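Side-chain contacts in uncharacterized protein (Leptotrichia buccalis, PDB 3T8K), which is of unknown function but adopts an all-helical alpha-hairpin repeat fold of the ankyrin type and forms a two-chain assembly: residues Pro81-Gly86 / Thr91-Leu96; Lys120-Tyr125 / Ile133-Leu138. All coordinates share one frame; numbering follows the deposited sequence.

Interaction 1 (Pro81-Gly86 / Thr91-Leu96); sequences PLFQGG and TGTTEL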
# COMPACT_ATOMS: atom_id res chain seq x y z
N PRO A 81 -6.57 -3.11 -5.01
CA PRO A 81 -5.26 -3.62 -4.61
C PRO A 81 -4.42 -4.00 -5.81
O PRO A 81 -3.19 -3.90 -5.74
CB PRO A 81 -5.59 -4.84 -3.73
CG PRO A 81 -7.01 -5.19 -4.07
CD PRO A 81 -7.67 -3.89 -4.41
N LEU A 82 -5.05 -4.44 -6.90
CA LEU A 82 -4.34 -4.74 -8.13
C LEU A 82 -3.52 -3.54 -8.59
O LEU A 82 -2.32 -3.63 -8.83
CB LEU A 82 -5.31 -5.11 -9.25
CG LEU A 82 -4.68 -5.28 -10.63
CD1 LEU A 82 -3.72 -6.46 -10.65
CD2 LEU A 82 -5.77 -5.49 -11.67
N PHE A 83 -4.19 -2.40 -8.70
CA PHE A 83 -3.53 -1.18 -9.20
C PHE A 83 -2.63 -0.50 -8.16
O PHE A 83 -1.59 0.07 -8.52
CB PHE A 83 -4.57 -0.22 -9.79
CG PHE A 83 -5.23 -0.75 -11.02
CD1 PHE A 83 -4.46 -1.30 -12.04
CD2 PHE A 83 -6.62 -0.73 -11.15
CE1 PHE A 83 -5.07 -1.81 -13.20
CE2 PHE A 83 -7.23 -1.24 -12.29
CZ PHE A 83 -6.46 -1.78 -13.32
N GLN A 84 -3.00 -0.56 -6.89
CA GLN A 84 -2.14 -0.03 -5.83
C GLN A 84 -0.79 -0.73 -5.79
O GLN A 84 0.24 -0.09 -5.60
CB GLN A 84 -2.83 -0.14 -4.47
CG GLN A 84 -3.97 0.82 -4.30
CD GLN A 84 -3.55 2.26 -4.53
OE1 GLN A 84 -3.99 2.89 -5.49
NE2 GLN A 84 -2.70 2.79 -3.65
N GLY A 85 -0.79 -2.05 -5.95
CA GLY A 85 0.43 -2.83 -5.83
C GLY A 85 1.08 -3.32 -7.11
O GLY A 85 2.12 -3.97 -7.06
N GLY A 86 0.50 -3.00 -8.26
CA GLY A 86 0.90 -3.64 -9.51
C GLY A 86 1.94 -2.93 -10.37
O GLY A 86 2.20 -3.33 -11.50
N THR A 91 3.38 -6.15 -17.12
CA THR A 91 2.89 -7.29 -17.89
C THR A 91 1.90 -8.11 -17.06
O THR A 91 0.81 -8.45 -17.53
CB THR A 91 4.05 -8.18 -18.36
OG1 THR A 91 4.87 -7.45 -19.29
CG2 THR A 91 3.52 -9.44 -19.04
N GLY A 92 2.26 -8.42 -15.82
CA GLY A 92 1.42 -9.21 -14.95
C GLY A 92 0.14 -8.50 -14.54
O GLY A 92 -0.95 -9.08 -14.56
N THR A 93 0.27 -7.24 -14.17
CA THR A 93 -0.86 -6.43 -13.77
C THR A 93 -1.85 -6.27 -14.92
O THR A 93 -3.06 -6.31 -14.72
CB THR A 93 -0.38 -5.06 -13.26
OG1 THR A 93 0.38 -5.26 -12.06
CG2 THR A 93 -1.54 -4.10 -12.99
N THR A 94 -1.33 -6.09 -16.13
CA THR A 94 -2.18 -5.96 -17.30
C THR A 94 -2.98 -7.24 -17.53
O THR A 94 -4.19 -7.20 -17.72
CB THR A 94 -1.36 -5.64 -18.54
OG1 THR A 94 -0.65 -4.42 -18.32
CG2 THR A 94 -2.26 -5.48 -19.76
N GLU A 95 -2.27 -8.36 -17.52
CA GLU A 95 -2.87 -9.68 -17.68
C GLU A 95 -3.99 -9.93 -16.66
O GLU A 95 -5.08 -10.39 -17.02
CB GLU A 95 -1.80 -10.77 -17.55
CG GLU A 95 -1.66 -11.64 -18.77
CD GLU A 95 -2.91 -12.43 -19.08
OE1 GLU A 95 -3.28 -13.30 -18.26
OE2 GLU A 95 -3.54 -12.17 -20.12
N LEU A 96 -3.73 -9.62 -15.40
CA LEU A 96 -4.73 -9.79 -14.35
C LEU A 96 -5.93 -8.86 -14.56
O LEU A 96 -7.08 -9.27 -14.36
CB LEU A 96 -4.12 -9.58 -12.96
CG LEU A 96 -3.16 -10.66 -12.47
CD1 LEU A 96 -2.50 -10.27 -11.14
CD2 LEU A 96 -3.89 -11.98 -12.32
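An antiparallel pair of helices, of the kind from which the ankyrin-like alpha-hairpin fold is built, is held together here by Leu82 and Gly86 of Pro81-Gly86 packing against Thr93 and Leu96 of Thr91-Leu96. The two short helical segments run at 168° to each other with their axes 10.3 Å apart at closest approach. Near the turn the backbones draw together, and Gly86 O lies 2.7 Å from Thr93 OG1, close enough for a hydrogen bond. The hydroxyl proton could instead go to Asp89 O in the turn, so which carbonyl takes the proton is unsettled, while Arg54 NH2 also hydrogen-bonds to Thr93 OG1. A glycine suits the turn because a beta carbon on Gly86 would fall only 2.3 Å from Thr93 OG1. Threonine suits the facing position because its two branches do different work: with OG1 beside the backbone N (chi1 -66°), the methyl CG2 lies anti to that nitrogen and can serve the apolar side of the contact. There Leu82 and Thr93 run alongside one another, pointing opposite ways, Leu82 CD1 resting 4.0 Å from Thr93 CG2. The same leucine methyl reaches Leu96 CB at 3.9 Å, while Leu82 CD2 sits 4.0 Å above the Phe83 ring plane, nearer its margin than its middle. Phe83 CD1 approaches Thr93 CG2 obliquely at 4.2 Å. Replacing Leu82 with an alanine takes away both methyls, which would probably open a gap beside Thr93 CG2 and Leu96 CB and strip the Phe83 face of the cover given by CD2. The buried hairpin lies between two other helices: helix 51-63 meets Leu82 and Leu96 through Arg54, Ser58 and Met59, while helix 129-140 meets Phe83 through Leu135.

Interaction 2 (Lys120-Tyr125 / Ile133-Leu138); sequences KNIFNY and IPLYKL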
# COMPACT_ATOMS: atom_id res chain seq x y z
N LYS A 120 -6.57 4.90 -10.24
CA LYS A 120 -5.84 6.17 -10.14
C LYS A 120 -4.33 5.98 -9.99
O LYS A 120 -3.54 6.77 -10.53
CB LYS A 120 -6.37 7.02 -9.00
CG LYS A 120 -5.55 8.28 -8.77
CD LYS A 120 -6.31 9.29 -7.93
CE LYS A 120 -5.48 10.53 -7.68
NZ LYS A 120 -6.31 11.64 -7.13
N ASN A 121 -3.91 4.95 -9.27
CA ASN A 121 -2.48 4.76 -9.01
C ASN A 121 -1.67 4.46 -10.27
O ASN A 121 -0.46 4.68 -10.29
CB ASN A 121 -2.25 3.65 -7.98
CG ASN A 121 -0.84 3.68 -7.39
OD1 ASN A 121 -0.32 4.73 -7.02
ND2 ASN A 121 -0.22 2.51 -7.30
N ILE A 122 -2.31 3.97 -11.33
CA ILE A 122 -1.51 3.59 -12.50
C ILE A 122 -0.83 4.81 -13.10
O ILE A 122 0.19 4.70 -13.78
CB ILE A 122 -2.32 2.83 -13.57
CG1 ILE A 122 -3.25 3.77 -14.34
CG2 ILE A 122 -3.07 1.67 -12.93
CD1 ILE A 122 -3.97 3.09 -15.49
N PHE A 123 -1.37 5.98 -12.80
CA PHE A 123 -0.81 7.22 -13.33
C PHE A 123 0.40 7.64 -12.52
O PHE A 123 1.08 8.61 -12.86
CB PHE A 123 -1.89 8.30 -13.40
CG PHE A 123 -3.11 7.87 -14.15
CD1 PHE A 123 -3.03 7.53 -15.50
CD2 PHE A 123 -4.33 7.77 -13.51
CE1 PHE A 123 -4.15 7.11 -16.19
CE2 PHE A 123 -5.46 7.34 -14.20
CZ PHE A 123 -5.37 7.02 -15.54
N ASN A 124 0.68 6.89 -11.46
CA ASN A 124 1.88 7.11 -10.65
C ASN A 124 3.01 6.18 -11.03
O ASN A 124 4.13 6.30 -10.53
CB ASN A 124 1.56 6.89 -9.17
CG ASN A 124 0.80 8.04 -8.57
OD1 ASN A 124 1.08 9.20 -8.87
ND2 ASN A 124 -0.16 7.73 -7.71
N TYR A 125 2.71 5.22 -11.90
CA TYR A 125 3.68 4.19 -12.24
C TYR A 125 4.92 4.80 -12.88
O TYR A 125 4.84 5.66 -13.76
CB TYR A 125 3.07 3.16 -13.20
CG TYR A 125 2.09 2.19 -12.56
CD1 TYR A 125 1.81 2.22 -11.19
CD2 TYR A 125 1.45 1.24 -13.34
CE1 TYR A 125 0.90 1.32 -10.62
CE2 TYR A 125 0.55 0.35 -12.79
CZ TYR A 125 0.28 0.39 -11.43
OH TYR A 125 -0.61 -0.52 -10.91
N ILE A 133 0.26 1.08 -22.68
CA ILE A 133 -0.80 1.11 -23.69
C ILE A 133 -1.78 -0.07 -23.64
O ILE A 133 -2.98 0.14 -23.68
CB ILE A 133 -0.23 1.32 -25.11
CG1 ILE A 133 0.31 2.74 -25.25
CG2 ILE A 133 -1.31 1.06 -26.16
CD1 ILE A 133 0.95 3.01 -26.58
N PRO A 134 -1.27 -1.31 -23.54
CA PRO A 134 -2.22 -2.42 -23.45
C PRO A 134 -3.18 -2.24 -22.28
O PRO A 134 -4.39 -2.42 -22.46
CB PRO A 134 -1.31 -3.64 -23.23
CG PRO A 134 -0.02 -3.24 -23.88
CD PRO A 134 0.13 -1.78 -23.57
N LEU A 135 -2.66 -1.88 -21.11
CA LEU A 135 -3.51 -1.63 -19.95
C LEU A 135 -4.47 -0.47 -20.18
O LEU A 135 -5.65 -0.56 -19.85
CB LEU A 135 -2.67 -1.42 -18.67
CG LEU A 135 -3.43 -1.06 -17.40
CD1 LEU A 135 -4.45 -2.16 -17.07
CD2 LEU A 135 -2.48 -0.83 -16.22
N TYR A 136 -3.97 0.62 -20.77
CA TYR A 136 -4.81 1.78 -21.09
C TYR A 136 -5.99 1.37 -22.00
O TYR A 136 -7.12 1.80 -21.80
CB TYR A 136 -3.99 2.86 -21.80
CG TYR A 136 -3.05 3.68 -20.94
CD1 TYR A 136 -3.18 3.73 -19.56
CD2 TYR A 136 -2.03 4.43 -21.53
CE1 TYR A 136 -2.31 4.50 -18.79
CE2 TYR A 136 -1.17 5.19 -20.78
CZ TYR A 136 -1.31 5.23 -19.41
OH TYR A 136 -0.44 5.99 -18.67
N LYS A 137 -5.70 0.54 -22.99
CA LYS A 137 -6.72 0.06 -23.92
C LYS A 137 -7.80 -0.74 -23.22
O LYS A 137 -8.98 -0.59 -23.52
CB LYS A 137 -6.08 -0.76 -25.04
CG LYS A 137 -5.28 0.08 -26.03
CD LYS A 137 -4.76 -0.77 -27.17
CE LYS A 137 -4.02 0.05 -28.21
NZ LYS A 137 -3.56 -0.82 -29.32
N LEU A 138 -7.38 -1.60 -22.29
CA LEU A 138 -8.33 -2.41 -21.52
C LEU A 138 -9.28 -1.49 -20.77
O LEU A 138 -10.50 -1.64 -20.84
CB LEU A 138 -7.58 -3.31 -20.52
CG LEU A 138 -6.87 -4.54 -21.08
CD1 LEU A 138 -6.04 -5.21 -19.99
CD2 LEU A 138 -7.88 -5.51 -21.67
O HOH W 1 1.11 5.47 -16.29
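Ile122 meets both Leu135 and Tyr136, and the branching at its CB lets one residue serve two neighbours. From CB, the methyl CG2 heads for Leu135 CD2, 4.2 Å away, the two aliphatic side chains meeting tip to tip. The other branch starts with CG1 lodged between the backbone N and the carbonyl carbon (chi1 74°), and this carbon sits over the centre of the Phe123 ring, 3.8 Å above its plane. At the tip, CD1 reaches the edge of the Tyr136 ring in its plane, 4.0 Å from CE1. On the backbone side, Ile122 CA lies over the centre of the Tyr125 ring. The setting is a short 3-10 turn, residues 120-124, in the long connection between helices 90-102 and 129-140 of the ankyrin-like fold; it packs onto the second of these helices. A side-chain hydrogen bond spans the turn, Asn124 ND2 donating to Asn121 OD1 at 3.1 Å in a nearly straight line (169°). Phe123 brings CE1 to within 4.1 Å of Tyr136 CE1, the two side chains crossing obliquely. Tyrosine fits its place because its ring joins this apolar cluster while its hydroxyl has polar company: a water donates to both Ile122 O (2.8 Å) and Tyr136 OH (2.9 Å), and Glu129 OE2 is also hydrogen-bonded to the phenol. Helix 167-180 touches Phe123 and Tyr136 through Ala169, and Asn124 packs on Cys164 of the second subunit, a residue seen in an interchain disulfide.

Interactions 1 and 2 come in series along the chain, the hairpin of 81-86 and 91-96 being complete before 120-125 and 133-138 meet. Their centres are about 9 Å apart, and interaction 1 lies nearer the middle of the molecule. Phe83 links the two: its carbonyl oxygen probably accepts hydrogen bonds from Tyr125 OH (2.6 Å) and Asn121 ND2 (3.1 Å), while its ring packs on Ile122. Helix 90-102 carries a segment of interaction 1 and helix 129-140, next in the chain, one of interaction 2; they also touch through Thr94 and Leu135. Through these contacts the two buried clusters run into each other, consistent with a continuous core along this strand-free, all-helical array.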